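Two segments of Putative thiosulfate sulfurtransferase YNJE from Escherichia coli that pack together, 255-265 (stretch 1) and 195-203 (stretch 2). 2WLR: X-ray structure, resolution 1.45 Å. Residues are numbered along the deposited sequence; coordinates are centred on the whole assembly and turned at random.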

ATOM      1  N   LYS A 255     -10.219  27.729  -1.611  1.00 20.52           N
ATOM      2  CA  LYS A 255      -8.977  28.463  -1.431  1.00 20.61           C
ATOM      3  C   LYS A 255      -8.172  27.877  -0.283  1.00 19.31           C
ATOM      4  O   LYS A 255      -8.713  27.591   0.784  1.00 19.24           O
ATOM      5  CB  LYS A 255      -9.291  29.931  -1.110  1.00 20.91           C
ATOM      6  CG  LYS A 255      -8.420  30.894  -1.837  1.00 24.96           C
ATOM      7  CD  LYS A 255      -8.846  32.332  -1.533  1.00 27.63           C
ATOM      8  CE  LYS A 255      -8.484  33.279  -2.664  1.00 30.12           C
ATOM      9  NZ  LYS A 255      -7.271  32.857  -3.390  1.00 31.98           N
ATOM     10  N   VAL A 256      -6.880  27.676  -0.509  1.00 18.18           N
ATOM     11  CA  VAL A 256      -5.988  27.228   0.529  1.00 17.65           C
ATOM     12  C   VAL A 256      -5.060  28.377   0.928  1.00 16.11           C
ATOM     13  O   VAL A 256      -4.530  29.077   0.063  1.00 15.70           O
ATOM     14  CB  VAL A 256      -5.194  25.982   0.062  1.00 17.70           C
ATOM     15  CG1 VAL A 256      -4.171  25.559   1.075  1.00 18.77           C
ATOM     16  CG2 VAL A 256      -6.174  24.838  -0.236  1.00 19.98           C
ATOM     17  N   LYS A 257      -4.900  28.580   2.226  1.00 14.88           N
ATOM     18  CA  LYS A 257      -3.899  29.515   2.749  1.00 14.74           C
ATOM     19  C   LYS A 257      -2.514  28.991   2.392  1.00 13.99           C
ATOM     20  O   LYS A 257      -2.136  27.880   2.786  1.00 14.46           O
ATOM     21  CB  LYS A 257      -4.029  29.719   4.271  1.00 16.20           C
ATOM     22  CG  LYS A 257      -3.250  30.907   4.779  1.00 19.33           C
ATOM     23  CD  LYS A 257      -3.272  31.046   6.312  1.00 24.34           C
ATOM     24  CE  LYS A 257      -2.577  32.344   6.733  1.00 27.18           C
ATOM     25  NZ  LYS A 257      -1.916  32.272   8.071  1.00 29.99           N
ATOM     26  N   ALA A 258      -1.747  29.803   1.691  1.00 13.15           N
ATOM     27  CA  ALA A 258      -0.383  29.425   1.339  1.00 12.42           C
ATOM     28  C   ALA A 258       0.584  29.452   2.509  1.00 13.38           C
ATOM     29  O   ALA A 258       0.407  30.201   3.481  1.00 15.06           O
ATOM     30  CB  ALA A 258       0.145  30.306   0.219  1.00 12.98           C
ATOM     31  N   GLU A 259       1.602  28.598   2.416  1.00 12.59           N
ATOM     32  CA  GLU A 259       2.673  28.553   3.406  1.00 13.76           C
ATOM     33  C   GLU A 259       3.980  28.820   2.668  1.00 13.20           C
ATOM     34  O   GLU A 259       4.642  27.915   2.194  1.00 12.00           O
ATOM     35  CB  GLU A 259       2.696  27.198   4.111  1.00 14.89           C
ATOM     36  CG  GLU A 259       1.501  26.977   5.047  1.00 17.65           C
ATOM     37  CD  GLU A 259       1.625  27.677   6.412  1.00 24.85           C
ATOM     38  OE1 GLU A 259       2.668  28.287   6.724  1.00 26.82           O
ATOM     39  OE2 GLU A 259       0.642  27.612   7.188  1.00 30.18           O
ATOM     40  N   PRO A 260       4.375  30.085   2.570  1.00 12.89           N
ATOM     41  CA  PRO A 260       5.577  30.417   1.797  1.00 13.60           C
ATOM     42  C   PRO A 260       6.916  29.905   2.343  1.00 13.37           C
ATOM     43  O   PRO A 260       7.913  29.904   1.606  1.00 14.34           O
ATOM     44  CB  PRO A 260       5.560  31.959   1.753  1.00 14.07           C
ATOM     45  CG  PRO A 260       4.725  32.350   2.898  1.00 13.45           C
ATOM     46  CD  PRO A 260       3.671  31.287   3.051  1.00 13.38           C
ATOM     47  N   ASP A 261       6.960  29.509   3.614  1.00 13.49           N
ATOM     48  CA  ASP A 261       8.188  29.046   4.254  1.00 14.03           C
ATOM     49  C   ASP A 261       8.034  27.577   4.680  1.00 12.88           C
ATOM     50  O   ASP A 261       7.315  27.256   5.616  1.00 14.26           O
ATOM     51  CB  ASP A 261       8.528  29.910   5.486  1.00 15.17           C
ATOM     52  CG  ASP A 261       8.679  31.380   5.140  1.00 16.38           C
ATOM     53  OD1 ASP A 261       9.604  31.711   4.367  1.00 20.24           O
ATOM     54  OD2 ASP A 261       7.853  32.191   5.624  1.00 16.93           O
ATOM     55  N   PHE A 262       8.728  26.701   3.961  1.00 12.58           N
ATOM     56  CA  PHE A 262       8.616  25.242   4.206  1.00 11.88           C
ATOM     57  C   PHE A 262       9.184  24.826   5.550  1.00 13.26           C
ATOM     58  O   PHE A 262       8.637  23.925   6.207  1.00 13.31           O
ATOM     59  CB  PHE A 262       9.303  24.488   3.061  1.00 13.19           C
ATOM     60  CG  PHE A 262       9.034  22.982   3.053  1.00 10.54           C
ATOM     61  CD1 PHE A 262       7.766  22.492   2.981  1.00 11.48           C
ATOM     62  CD2 PHE A 262      10.090  22.084   3.105  1.00 10.95           C
ATOM     63  CE1 PHE A 262       7.535  21.098   2.959  1.00 10.54           C
ATOM     64  CE2 PHE A 262       9.879  20.718   3.078  1.00 10.83           C
ATOM     65  CZ  PHE A 262       8.600  20.232   3.019  1.00 11.51           C
ATOM     66  N   GLY A 263      10.281  25.472   5.941  1.00 13.22           N
ATOM     67  CA  GLY A 263      10.846  25.312   7.284  1.00 13.26           C
ATOM     68  C   GLY A 263      12.067  24.442   7.398  1.00 13.89           C
ATOM     69  O   GLY A 263      12.706  24.385   8.468  1.00 15.22           O
ATOM     70  N   VAL A 264      12.389  23.754   6.309  1.00 14.03           N
ATOM     71  CA  VAL A 264      13.659  23.053   6.135  1.00 14.09           C
ATOM     72  C   VAL A 264      14.082  23.199   4.673  1.00 14.35           C
ATOM     73  O   VAL A 264      13.255  23.527   3.807  1.00 14.62           O
ATOM     74  CB  VAL A 264      13.572  21.529   6.453  1.00 14.25           C
ATOM     75  CG1 VAL A 264      13.166  21.292   7.891  1.00 15.81           C
ATOM     76  CG2 VAL A 264      12.614  20.805   5.478  1.00 14.98           C
ATOM     77  N   LYS A 265      15.359  22.941   4.391  1.00 15.09           N
ATOM     78  CA  LYS A 265      15.851  22.971   3.019  1.00 16.30           C
ATOM     79  C   LYS A 265      15.348  21.748   2.259  1.00 15.66           C
ATOM     80  O   LYS A 265      15.418  20.625   2.759  1.00 16.03           O
ATOM     81  CB  LYS A 265      17.383  23.014   2.954  1.00 17.71           C
ATOM     82  CG  LYS A 265      17.984  24.335   3.365  1.00 23.10           C
ATOM     83  CD  LYS A 265      19.390  24.447   2.834  1.00 26.63           C
ATOM     84  CE  LYS A 265      20.125  25.622   3.438  1.00 29.82           C
ATOM     85  NZ  LYS A 265      21.585  25.395   3.271  1.00 31.41           N
TER
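Stretch 2 (195-203) LAKHGIRHD

Stretch 2 enters as the last turn of a helix, 195-197, and continues from His198 as loop. Stretch 1 has no regular helix or strand. From Gly199 to His202 the chain runs roughly the same way as stretch 1 from Ala258 to Gly263. The CA atoms come closest at Glu259 and Ala196 (4.6 Å), Ala258 and Gly199 (4.4 Å), and Phe262 and Arg201 (4.4 Å).

The helix end is tied down by backbone. Glu259 N donates to Ala196 O at 3.0 Å, an oxygen that also accepts from Gly199 N at 3.0 Å. Gly199 has phi 69°, which favours glycine. A CB on Gly199 would also lie 2.6 Å from Lys257 O. Val256, chi1 t, places Val256 CG1 3.5 Å from His198 O. One water bridges Val256 O and Lys197 O; another bridges Glu259 O and Ile200 O.

The CA-to-CB bond of Glu259 points toward stretch 2. Glu259 is m, m, with Glu259 CG 3.6 Å from Gly199 O and Glu259 OE2 3.2 Å from Arg201 NH1, a salt bridge with a weak hydrogen bond. Arg201 is m, t, m. Arg201 NE reaches Asp203 OD1 at 2.8 Å, a salt bridge within stretch 2, so the guanidinium links a carboxylate from each stretch.

Phe262 is buried. Its CA-to-CB bond points sideways, but the ring end comes nearer to stretch 2. With chi1 t, the ring sits between Leu195 CD1 and His202 CB, 4.1 and 4.0 Å from the Phe262 ring centroid, over opposite faces. Ile200 O lies at the ring edge, 3.5 Å from Phe262 CD1.

With chi1 p, His202 ND1 faces the same oxygen as its backbone N: His202 N and His202 ND1 both donate to Phe262 O, at 2.9 and 3.1 Å. Val264 CG1 covers a face of the imidazole, 3.7 Å from the His202 ring centroid. Gly263, phi 103°, leaves room for this ring: a CB on Gly263 would lie 2.7 Å from His202 ND1.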

ATOM      1  N   LEU A 195       4.364  23.051  -2.780  1.00  8.19           N
ATOM      2  CA  LEU A 195       4.129  22.829  -1.353  1.00  8.90           C
ATOM      3  C   LEU A 195       3.534  24.106  -0.741  1.00  9.29           C
ATOM      4  O   LEU A 195       2.527  24.054  -0.003  1.00 10.95           O
ATOM      5  CB  LEU A 195       5.385  22.360  -0.627  1.00  8.89           C
ATOM      6  CG  LEU A 195       5.881  20.952  -0.999  1.00  9.63           C
ATOM      7  CD1 LEU A 195       7.332  20.768  -0.677  1.00 12.55           C
ATOM      8  CD2 LEU A 195       5.030  19.888  -0.252  1.00 11.19           C
ATOM      9  N   ALA A 196       4.144  25.244  -1.066  1.00 10.02           N
ATOM     10  CA  ALA A 196       3.639  26.531  -0.568  1.00 10.18           C
ATOM     11  C   ALA A 196       2.203  26.773  -0.970  1.00 12.05           C
ATOM     12  O   ALA A 196       1.349  27.120  -0.134  1.00 11.27           O
ATOM     13  CB  ALA A 196       4.517  27.680  -1.062  1.00  9.92           C
ATOM     14  N   LYS A 197       1.899  26.552  -2.238  1.00 12.79           N
ATOM     15  CA  LYS A 197       0.572  26.800  -2.812  1.00 13.62           C
ATOM     16  C   LYS A 197      -0.516  25.956  -2.154  1.00 12.74           C
ATOM     17  O   LYS A 197      -1.622  26.411  -1.939  1.00 13.79           O
ATOM     18  CB  LYS A 197       0.641  26.504  -4.315  1.00 15.37           C
ATOM     19  CG  LYS A 197      -0.539  26.775  -5.217  1.00 21.07           C
ATOM     20  CD  LYS A 197      -0.463  25.866  -6.523  1.00 25.14           C
ATOM     21  CE  LYS A 197       0.955  25.707  -7.169  1.00 27.40           C
ATOM     22  NZ  LYS A 197       1.299  24.323  -7.792  1.00 29.53           N
ATOM     23  N   HIS A 198      -0.187  24.717  -1.811  1.00 12.13           N
ATOM     24  CA  HIS A 198      -1.123  23.839  -1.116  1.00 12.37           C
ATOM     25  C   HIS A 198      -1.025  23.909   0.419  1.00 11.89           C
ATOM     26  O   HIS A 198      -1.649  23.105   1.119  1.00 11.85           O
ATOM     27  CB  HIS A 198      -0.959  22.404  -1.622  1.00 11.98           C
ATOM     28  CG  HIS A 198      -1.334  22.257  -3.054  1.00 12.93           C
ATOM     29  ND1 HIS A 198      -2.637  22.091  -3.471  1.00 15.42           N
ATOM     30  CD2 HIS A 198      -0.584  22.343  -4.175  1.00 13.78           C
ATOM     31  CE1 HIS A 198      -2.667  22.030  -4.790  1.00 15.63           C
ATOM     32  NE2 HIS A 198      -1.432  22.193  -5.246  1.00 14.83           N
ATOM     33  N   GLY A 199      -0.297  24.886   0.960  1.00 12.02           N
ATOM     34  CA  GLY A 199      -0.296  25.142   2.392  1.00 11.07           C
ATOM     35  C   GLY A 199       0.365  24.090   3.232  1.00 11.49           C
ATOM     36  O   GLY A 199      -0.042  23.832   4.359  1.00 11.86           O
ATOM     37  N   ILE A 200       1.405  23.476   2.678  1.00 11.27           N
ATOM     38  CA  ILE A 200       2.120  22.386   3.327  1.00 12.00           C
ATOM     39  C   ILE A 200       3.508  22.844   3.791  1.00 11.62           C
ATOM     40  O   ILE A 200       4.341  23.250   2.957  1.00 11.73           O
ATOM     41  CB  ILE A 200       2.284  21.198   2.371  1.00 11.00           C
ATOM     42  CG1 ILE A 200       0.909  20.717   1.870  1.00 12.97           C
ATOM     43  CG2 ILE A 200       3.066  20.068   3.063  1.00 12.34           C
ATOM     44  CD1 ILE A 200       0.973  19.731   0.673  1.00 13.62           C
ATOM     45  N   ARG A 201       3.777  22.816   5.102  1.00 12.30           N
ATOM     46  CA  ARG A 201       5.132  22.962   5.627  1.00 12.82           C
ATOM     47  C   ARG A 201       5.710  21.584   5.892  1.00 12.85           C
ATOM     48  O   ARG A 201       4.987  20.561   5.852  1.00 12.03           O
ATOM     49  CB  ARG A 201       5.141  23.741   6.943  1.00 13.74           C
ATOM     50  CG  ARG A 201       4.523  25.092   6.888  1.00 17.69           C
ATOM     51  CD  ARG A 201       4.771  25.845   8.203  1.00 21.68           C
ATOM     52  NE  ARG A 201       4.324  25.023   9.324  1.00 25.50           N
ATOM     53  CZ  ARG A 201       3.076  24.961   9.789  1.00 29.08           C
ATOM     54  NH1 ARG A 201       2.103  25.721   9.283  1.00 31.11           N
ATOM     55  NH2 ARG A 201       2.805  24.144  10.807  1.00 31.87           N
ATOM     56  N   HIS A 202       6.981  21.549   6.272  1.00 12.29           N
ATOM     57  CA  HIS A 202       7.619  20.266   6.554  1.00 12.54           C
ATOM     58  C   HIS A 202       6.924  19.517   7.718  1.00 12.86           C
ATOM     59  O   HIS A 202       6.947  18.282   7.777  1.00 11.23           O
ATOM     60  CB  HIS A 202       9.121  20.446   6.797  1.00 12.74           C
ATOM     61  CG  HIS A 202       9.482  20.875   8.189  1.00 16.98           C
ATOM     62  ND1 HIS A 202       9.300  22.161   8.645  1.00 17.81           N
ATOM     63  CD2 HIS A 202      10.033  20.185   9.215  1.00 19.37           C
ATOM     64  CE1 HIS A 202       9.725  22.247   9.897  1.00 18.13           C
ATOM     65  NE2 HIS A 202      10.181  21.060  10.261  1.00 20.22           N
ATOM     66  N   ASP A 203       6.316  20.270   8.624  1.00 13.32           N
ATOM     67  CA  ASP A 203       5.671  19.721   9.812  1.00 14.20           C
ATOM     68  C   ASP A 203       4.158  19.699   9.702  1.00 14.11           C
ATOM     69  O   ASP A 203       3.466  19.511  10.705  1.00 16.88           O
ATOM     70  CB  ASP A 203       6.110  20.480  11.088  1.00 14.80           C
ATOM     71  CG  ASP A 203       5.796  21.959  11.051  1.00 19.28           C
ATOM     72  OD1 ASP A 203       5.360  22.488  10.010  1.00 21.29           O
ATOM     73  OD2 ASP A 203       6.009  22.595  12.119  1.00 24.42           O
TER
HETATM   74  O   HOH W   1      -2.637  28.870  -1.948  1.00 19.32           O
HETATM   75  O   HOH W   2       5.840  25.443   2.222  1.00 11.05           O